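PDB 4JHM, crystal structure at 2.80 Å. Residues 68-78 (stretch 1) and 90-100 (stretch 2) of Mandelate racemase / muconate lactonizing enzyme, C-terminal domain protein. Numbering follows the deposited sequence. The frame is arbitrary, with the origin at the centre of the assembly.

Stretch 1 68-78: ESLRTIVPGLI
Stretch 2 90-100: NWLGARCTWGG

Two segments that run in opposite directions can pack closely where glycine leaves a hollow and a branched side chain fills the next, as stretches 68-78 and 90-100 illustrate. Stretch 1 enters as a helix and continues through a 3-10 segment at 74-76; stretch 2 leaves its helix through a type I turn, L92 to R95, and makes another from T97 to G100. The CA atoms of S69 and G99 lie 5.4 Å apart, those of I73 and R95 6.5 Å, and those of L77 and W91 9.4 Å, so the chains diverge.

At the tight end, S69 (chi1 t) sets OG 3.5 Å from G99 CA, where a CB on G99 would strike that hydroxyl. S69 OG also hydrogen-bonds T97 OG1 at 2.7 Å. T97 (t) caps its turn, accepting a weak bond from G99 N to OG1 at 3.3 Å.

I73 (m, t) is the central bump: CD1 meets T97 CG2 at 3.6 Å, while CG2 reaches L92 CD2 at 3.9 Å and R95 CG at 4.1 Å. At the wide end W91 (t, chi2 89°) spans the gap. Its CH2 approaches I73 O edge-on at 3.5 Å, its CZ3 touches L77 CD2 at 3.5 Å, and its CZ2 occupies space that a CB on G76 would need. R95 NE ties back to W91 O at 3.0 Å.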

# COMPACT_ATOMS: atom_id res chain seq x y z
N GLU A 68 41.29 17.16 -13.23
CA GLU A 68 42.14 15.97 -13.26
C GLU A 68 41.31 14.73 -13.56
O GLU A 68 41.83 13.73 -14.06
CB GLU A 68 42.89 15.81 -11.93
CG GLU A 68 44.24 15.14 -12.06
CD GLU A 68 45.14 15.78 -13.12
OE1 GLU A 68 45.29 17.02 -13.12
OE2 GLU A 68 45.70 15.04 -13.95
N SER A 69 40.02 14.79 -13.25
CA SER A 69 39.08 13.75 -13.63
C SER A 69 38.84 13.84 -15.13
O SER A 69 38.81 12.83 -15.82
CB SER A 69 37.75 13.94 -12.89
OG SER A 69 36.75 13.10 -13.42
N LEU A 70 38.67 15.06 -15.62
CA LEU A 70 38.48 15.32 -17.04
C LEU A 70 39.68 14.85 -17.85
O LEU A 70 39.52 14.39 -18.98
CB LEU A 70 38.25 16.82 -17.27
CG LEU A 70 36.80 17.28 -17.13
CD1 LEU A 70 36.72 18.74 -16.74
CD2 LEU A 70 36.04 17.01 -18.42
N ARG A 71 40.87 14.98 -17.27
CA ARG A 71 42.09 14.56 -17.95
C ARG A 71 42.03 13.10 -18.39
O ARG A 71 42.50 12.75 -19.47
CB ARG A 71 43.30 14.75 -17.04
CG ARG A 71 44.60 14.23 -17.64
CD ARG A 71 45.79 14.54 -16.74
NE ARG A 71 47.03 14.64 -17.49
CZ ARG A 71 47.91 13.66 -17.62
NH1 ARG A 71 47.70 12.48 -17.05
NH2 ARG A 71 49.02 13.85 -18.33
N THR A 72 41.45 12.25 -17.55
CA THR A 72 41.44 10.81 -17.80
C THR A 72 40.32 10.42 -18.76
O THR A 72 40.33 9.33 -19.33
CB THR A 72 41.29 10.02 -16.48
OG1 THR A 72 40.01 10.29 -15.89
CG2 THR A 72 42.38 10.42 -15.50
N ILE A 73 39.37 11.33 -18.96
CA ILE A 73 38.20 11.05 -19.78
C ILE A 73 38.40 11.45 -21.24
O ILE A 73 38.08 10.68 -22.15
CB ILE A 73 36.98 11.83 -19.26
CG1 ILE A 73 36.51 11.25 -17.91
CG2 ILE A 73 35.84 11.77 -20.26
CD1 ILE A 73 35.44 12.08 -17.24
N VAL A 74 38.94 12.65 -21.44
CA VAL A 74 38.88 13.32 -22.74
C VAL A 74 39.82 12.82 -23.85
O VAL A 74 39.59 13.11 -25.02
CB VAL A 74 39.09 14.85 -22.59
CG1 VAL A 74 38.01 15.45 -21.71
CG2 VAL A 74 40.48 15.15 -22.04
N PRO A 75 40.89 12.09 -23.49
CA PRO A 75 41.76 11.63 -24.59
C PRO A 75 41.00 10.81 -25.64
O PRO A 75 41.34 10.85 -26.82
CB PRO A 75 42.79 10.76 -23.87
CG PRO A 75 42.82 11.27 -22.48
CD PRO A 75 41.41 11.68 -22.18
N GLY A 76 39.96 10.10 -25.20
CA GLY A 76 39.16 9.26 -26.09
C GLY A 76 38.19 10.03 -26.96
O GLY A 76 37.59 9.47 -27.87
N LEU A 77 38.02 11.32 -26.68
CA LEU A 77 37.11 12.16 -27.45
C LEU A 77 37.62 12.34 -28.88
O LEU A 77 36.84 12.28 -29.83
CB LEU A 77 36.92 13.53 -26.78
CG LEU A 77 36.20 13.50 -25.43
CD1 LEU A 77 36.16 14.89 -24.81
CD2 LEU A 77 34.79 12.93 -25.56
N ILE A 78 38.92 12.57 -29.02
CA ILE A 78 39.55 12.68 -30.33
C ILE A 78 39.05 11.55 -31.23
O ILE A 78 39.38 10.38 -31.02
CB ILE A 78 41.08 12.59 -30.22
CG1 ILE A 78 41.67 13.95 -29.84
CG2 ILE A 78 41.70 12.09 -31.51
CD1 ILE A 78 41.41 14.37 -28.42
N ASN A 90 26.10 8.53 -23.98
CA ASN A 90 26.22 7.10 -23.79
C ASN A 90 27.68 6.77 -23.50
O ASN A 90 28.00 6.18 -22.48
CB ASN A 90 25.75 6.37 -25.05
CG ASN A 90 25.39 4.92 -24.78
OD1 ASN A 90 25.74 4.02 -25.55
ND2 ASN A 90 24.67 4.68 -23.69
N TRP A 91 28.56 7.19 -24.40
CA TRP A 91 29.99 6.95 -24.26
C TRP A 91 30.54 7.48 -22.93
O TRP A 91 31.36 6.82 -22.29
CB TRP A 91 30.70 7.61 -25.44
CG TRP A 91 32.16 7.34 -25.53
CD1 TRP A 91 32.77 6.31 -26.17
CD2 TRP A 91 33.21 8.15 -24.98
NE1 TRP A 91 34.13 6.41 -26.05
CE2 TRP A 91 34.43 7.53 -25.32
CE3 TRP A 91 33.24 9.33 -24.24
CZ2 TRP A 91 35.66 8.05 -24.94
CZ3 TRP A 91 34.46 9.85 -23.85
CH2 TRP A 91 35.66 9.21 -24.21
N LEU A 92 30.07 8.65 -22.50
CA LEU A 92 30.56 9.28 -21.27
C LEU A 92 30.16 8.52 -20.01
O LEU A 92 30.92 8.48 -19.04
CB LEU A 92 30.07 10.72 -21.18
CG LEU A 92 30.74 11.69 -22.15
CD1 LEU A 92 30.03 13.03 -22.16
CD2 LEU A 92 32.22 11.85 -21.81
N GLY A 93 28.96 7.94 -20.02
CA GLY A 93 28.47 7.17 -18.88
C GLY A 93 29.21 5.86 -18.66
O GLY A 93 28.99 5.18 -17.66
N ALA A 94 30.08 5.49 -19.59
CA ALA A 94 30.88 4.28 -19.46
C ALA A 94 32.33 4.60 -19.08
O ALA A 94 33.15 3.68 -18.93
CB ALA A 94 30.84 3.47 -20.75
N ARG A 95 32.65 5.88 -18.94
CA ARG A 95 33.99 6.30 -18.51
C ARG A 95 34.13 6.21 -16.99
O ARG A 95 33.45 6.92 -16.26
CB ARG A 95 34.26 7.75 -18.93
CG ARG A 95 34.27 8.03 -20.42
CD ARG A 95 35.12 7.05 -21.20
NE ARG A 95 34.28 6.07 -21.87
CZ ARG A 95 34.71 4.92 -22.38
NH1 ARG A 95 35.99 4.59 -22.28
NH2 ARG A 95 33.85 4.10 -22.98
N CYS A 96 35.02 5.34 -16.53
CA CYS A 96 35.25 5.18 -15.09
C CYS A 96 36.08 6.34 -14.54
O CYS A 96 37.20 6.58 -15.00
CB CYS A 96 35.95 3.85 -14.82
SG CYS A 96 35.00 2.39 -15.31
N THR A 97 35.53 7.05 -13.56
CA THR A 97 36.23 8.15 -12.88
C THR A 97 35.40 8.64 -11.71
O THR A 97 34.21 8.90 -11.86
CB THR A 97 36.47 9.36 -13.81
OG1 THR A 97 37.02 10.44 -13.06
CG2 THR A 97 35.17 9.82 -14.45
N TRP A 98 36.03 8.78 -10.55
CA TRP A 98 35.32 9.22 -9.34
C TRP A 98 34.79 10.65 -9.43
O TRP A 98 34.08 11.10 -8.54
CB TRP A 98 36.22 9.10 -8.10
CG TRP A 98 36.41 7.70 -7.65
CD1 TRP A 98 37.57 7.00 -7.60
CD2 TRP A 98 35.38 6.81 -7.20
NE1 TRP A 98 37.34 5.72 -7.14
CE2 TRP A 98 36.00 5.58 -6.88
CE3 TRP A 98 34.00 6.93 -7.03
CZ2 TRP A 98 35.29 4.49 -6.41
CZ3 TRP A 98 33.29 5.85 -6.56
CH2 TRP A 98 33.93 4.64 -6.26
N GLY A 99 35.15 11.36 -10.50
CA GLY A 99 34.58 12.68 -10.75
C GLY A 99 33.09 12.58 -11.00
O GLY A 99 32.31 13.43 -10.56
N GLY A 100 32.69 11.55 -11.72
CA GLY A 100 31.28 11.30 -11.99
C GLY A 100 30.63 12.25 -12.98
O GLY A 100 31.29 12.77 -13.89